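Local atomic coordinates of 3-keto-5-aminohexanoate cleavage enzyme (Ralstonia eutropha, PDB entry 3C6C), a protein that probably cleaves 3-keto-5-aminohexanoate as a metal-dependent beta-keto acid cleavage enzyme with a TIM-barrel fold, binding nickel in this crystal. Residues L146-G151 against R167-M172. Residues are numbered along the deposited sequence; the frame is centred on the assembly and turned at random.
Sequences LDITTG and RTLRAM
L169 reaches from helix 166-179 to the bend where the chain leaves strand 143-147. Its CB points toward the strand end but stays back from it; CG lies anti to the carbonyl carbon (chi1 -70°), and the two methyls at the fork make the contact. L169 CD1 presses on the backbone of I148, 3.6 Å from I148 CA. L169 CD2 takes the other prong, in van der Waals contact with D147 O at 3.6 Å and with L146 CG beside it. The backbone under this fork is an inverse gamma turn centred on I148, with a weak hydrogen bond from T149 N to D147 O (3.0 Å). I148 meets L169 nearly at right angles, its CB 4.0 Å from L169 CD1. About one turn further along the helix, M172, a selenomethionine, sets its CB 4.0 Å from L146 CD1. The contact thus lays a barrel helix against the end of the preceding barrel strand, 143-147; strands 151-155 and 158-162 lie between them in sequence. F195 of helix 190-201 touches L169, and V129 of helix 129-132 touches M172. Strand 143-147 runs parallel between strands 99-103 and 182-187, and D147 points away from the helix, its side chain about 7 Å from the bound nickel.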
ATOM      1  N   LEU A 146      10.745  22.290 -14.020  1.00 20.18           N
ATOM      2  CA  LEU A 146      12.069  22.010 -13.496  1.00 20.74           C
ATOM      3  C   LEU A 146      12.161  20.540 -13.101  1.00 22.32           C
ATOM      4  O   LEU A 146      11.464  20.084 -12.185  1.00 20.20           O
ATOM      5  CB  LEU A 146      12.328  22.876 -12.268  1.00 22.33           C
ATOM      6  CG  LEU A 146      13.786  22.971 -11.776  1.00 25.81           C
ATOM      7  CD1 LEU A 146      14.708  23.494 -12.845  1.00 26.98           C
ATOM      8  CD2 LEU A 146      13.854  23.836 -10.546  1.00 26.57           C
ATOM      9  N   ASP A 147      13.021  19.833 -13.819  1.00 20.98           N
ATOM     10  CA  ASP A 147      13.219  18.400 -13.626  1.00 21.57           C
ATOM     11  C   ASP A 147      14.244  18.244 -12.514  1.00 21.42           C
ATOM     12  O   ASP A 147      15.434  18.462 -12.718  1.00 20.75           O
ATOM     13  CB  ASP A 147      13.743  17.699 -14.892  1.00 23.88           C
ATOM     14  CG  ASP A 147      12.704  17.607 -16.008  1.00 28.18           C
ATOM     15  OD1 ASP A 147      11.564  18.029 -15.813  1.00 33.74           O
ATOM     16  OD2 ASP A 147      13.059  17.135 -17.099  1.00 35.66           O
ATOM     17  N   ILE A 148      13.769  17.904 -11.324  1.00 20.97           N
ATOM     18  CA  ILE A 148      14.644  17.965 -10.125  1.00 20.88           C
ATOM     19  C   ILE A 148      15.339  16.654  -9.862  1.00 21.23           C
ATOM     20  O   ILE A 148      15.216  16.062  -8.798  1.00 25.13           O
ATOM     21  CB  ILE A 148      13.935  18.500  -8.858  1.00 19.41           C
ATOM     22  CG1 ILE A 148      12.671  17.718  -8.502  1.00 19.97           C
ATOM     23  CG2 ILE A 148      13.701  20.016  -9.032  1.00 20.93           C
ATOM     24  CD1 ILE A 148      12.231  18.024  -7.070  1.00 20.91           C
ATOM     25  N   THR A 149      16.067  16.226 -10.878  1.00 19.67           N
ATOM     26  CA  THR A 149      16.627  14.877 -10.957  1.00 22.18           C
ATOM     27  C   THR A 149      17.873  14.792 -11.815  1.00 22.16           C
ATOM     28  O   THR A 149      18.056  15.561 -12.737  1.00 20.73           O
ATOM     29  CB  THR A 149      15.590  13.900 -11.582  1.00 26.37           C
ATOM     30  OG1 THR A 149      15.946  12.544 -11.272  1.00 36.61           O
ATOM     31  CG2 THR A 149      15.500  14.066 -13.088  1.00 27.56           C
ATOM     32  N   THR A 150      18.707  13.827 -11.462  1.00 21.56           N
ATOM     33  CA  THR A 150      19.834  13.362 -12.297  1.00 21.03           C
ATOM     34  C   THR A 150      19.680  11.873 -12.433  1.00 22.41           C
ATOM     35  O   THR A 150      19.442  11.150 -11.452  1.00 21.48           O
ATOM     36  CB  THR A 150      21.230  13.667 -11.653  1.00 22.81           C
ATOM     37  OG1 THR A 150      21.533  15.061 -11.757  1.00 24.00           O
ATOM     38  CG2 THR A 150      22.355  12.845 -12.301  1.00 19.96           C
ATOM     39  N   GLY A 151      19.791  11.391 -13.655  1.00 21.03           N
ATOM     40  CA  GLY A 151      19.562   9.976 -13.879  1.00 21.10           C
ATOM     41  C   GLY A 151      19.729   9.490 -15.291  1.00 22.53           C
ATOM     42  O   GLY A 151      19.856  10.265 -16.223  1.00 21.21           O
ATOM     43  N   ARG A 167      23.141  21.602  -6.919  1.00 24.38           N
ATOM     44  CA  ARG A 167      23.713  22.957  -6.900  1.00 21.85           C
ATOM     45  C   ARG A 167      23.020  23.826  -7.954  1.00 21.83           C
ATOM     46  O   ARG A 167      22.565  24.962  -7.713  1.00 21.45           O
ATOM     47  CB  ARG A 167      25.216  22.877  -7.198  1.00 23.83           C
ATOM     48  CG  ARG A 167      25.940  24.200  -7.238  1.00 24.49           C
ATOM     49  CD  ARG A 167      27.455  23.982  -7.450  1.00 25.46           C
ATOM     50  NE  ARG A 167      27.725  23.263  -8.695  1.00 19.87           N
ATOM     51  CZ  ARG A 167      28.686  22.359  -8.856  1.00 27.84           C
ATOM     52  NH1 ARG A 167      29.481  22.047  -7.844  1.00 26.57           N
ATOM     53  NH2 ARG A 167      28.834  21.746 -10.026  1.00 26.54           N
ATOM     54  N   THR A 168      22.945  23.258  -9.138  1.00 19.75           N
ATOM     55  CA  THR A 168      22.238  23.903 -10.253  1.00 20.85           C
ATOM     56  C   THR A 168      20.746  24.072  -9.992  1.00 20.67           C
ATOM     57  O   THR A 168      20.163  25.099 -10.317  1.00 20.33           O
ATOM     58  CB  THR A 168      22.509  23.182 -11.578  1.00 21.97           C
ATOM     59  OG1 THR A 168      23.863  23.475 -11.938  1.00 23.40           O
ATOM     60  CG2 THR A 168      21.555  23.640 -12.710  1.00 19.63           C
ATOM     61  N   LEU A 169      20.142  23.067  -9.371  1.00 20.07           N
ATOM     62  CA  LEU A 169      18.708  23.112  -9.076  1.00 22.96           C
ATOM     63  C   LEU A 169      18.398  24.200  -8.043  1.00 23.46           C
ATOM     64  O   LEU A 169      17.379  24.922  -8.132  1.00 21.94           O
ATOM     65  CB  LEU A 169      18.197  21.742  -8.603  1.00 22.48           C
ATOM     66  CG  LEU A 169      18.155  20.651  -9.685  1.00 20.67           C
ATOM     67  CD1 LEU A 169      17.808  19.301  -9.037  1.00 17.63           C
ATOM     68  CD2 LEU A 169      17.200  21.018 -10.829  1.00 19.88           C
ATOM     69  N   ARG A 170      19.291  24.329  -7.067  1.00 22.40           N
ATOM     70  CA  ARG A 170      19.122  25.371  -6.056  1.00 23.13           C
ATOM     71  C   ARG A 170      19.189  26.757  -6.707  1.00 23.36           C
ATOM     72  O   ARG A 170      18.417  27.657  -6.379  1.00 25.19           O
ATOM     73  CB  ARG A 170      20.168  25.256  -4.933  1.00 22.59           C
ATOM     74  CG  ARG A 170      19.875  24.144  -3.994  1.00 21.25           C
ATOM     75  CD  ARG A 170      21.026  23.918  -3.057  1.00 25.89           C
ATOM     76  NE  ARG A 170      20.623  23.066  -1.944  1.00 24.90           N
ATOM     77  CZ  ARG A 170      21.097  21.842  -1.729  1.00 24.44           C
ATOM     78  NH1 ARG A 170      22.040  21.337  -2.523  1.00 28.18           N
ATOM     79  NH2 ARG A 170      20.645  21.148  -0.701  1.00 23.55           N
ATOM     80  N   ALA A 171      20.128  26.913  -7.631  1.00 23.10           N
ATOM     81  CA  ALA A 171      20.335  28.212  -8.301  1.00 22.40           C
ATOM     82  C   ALA A 171      19.136  28.565  -9.189  1.00 21.15           C
ATOM     83  O   ALA A 171      18.676  29.729  -9.218  1.00 21.71           O
ATOM     84  CB  ALA A 171      21.628  28.215  -9.099  1.00 20.33           C
HETATM   85  N   MSE A 172      18.611  27.544  -9.859  1.00 20.75           N
HETATM   86  CA  MSE A 172      17.431  27.664 -10.744  0.50 21.09           C
HETATM   87  C   MSE A 172      16.215  28.088  -9.948  1.00 20.78           C
HETATM   88  O   MSE A 172      15.472  28.993 -10.319  1.00 20.22           O
HETATM   89  CB  MSE A 172      17.090  26.321 -11.407  0.50 22.08           C
HETATM   90  CG  MSE A 172      18.103  25.815 -12.437  0.50 23.01           C
HETATM   91 SE   MSE A 172      18.220  26.956 -14.003  0.38 25.59          SE
HETATM   92  CE  MSE A 172      16.639  26.364 -14.942  0.50 24.89           C
TER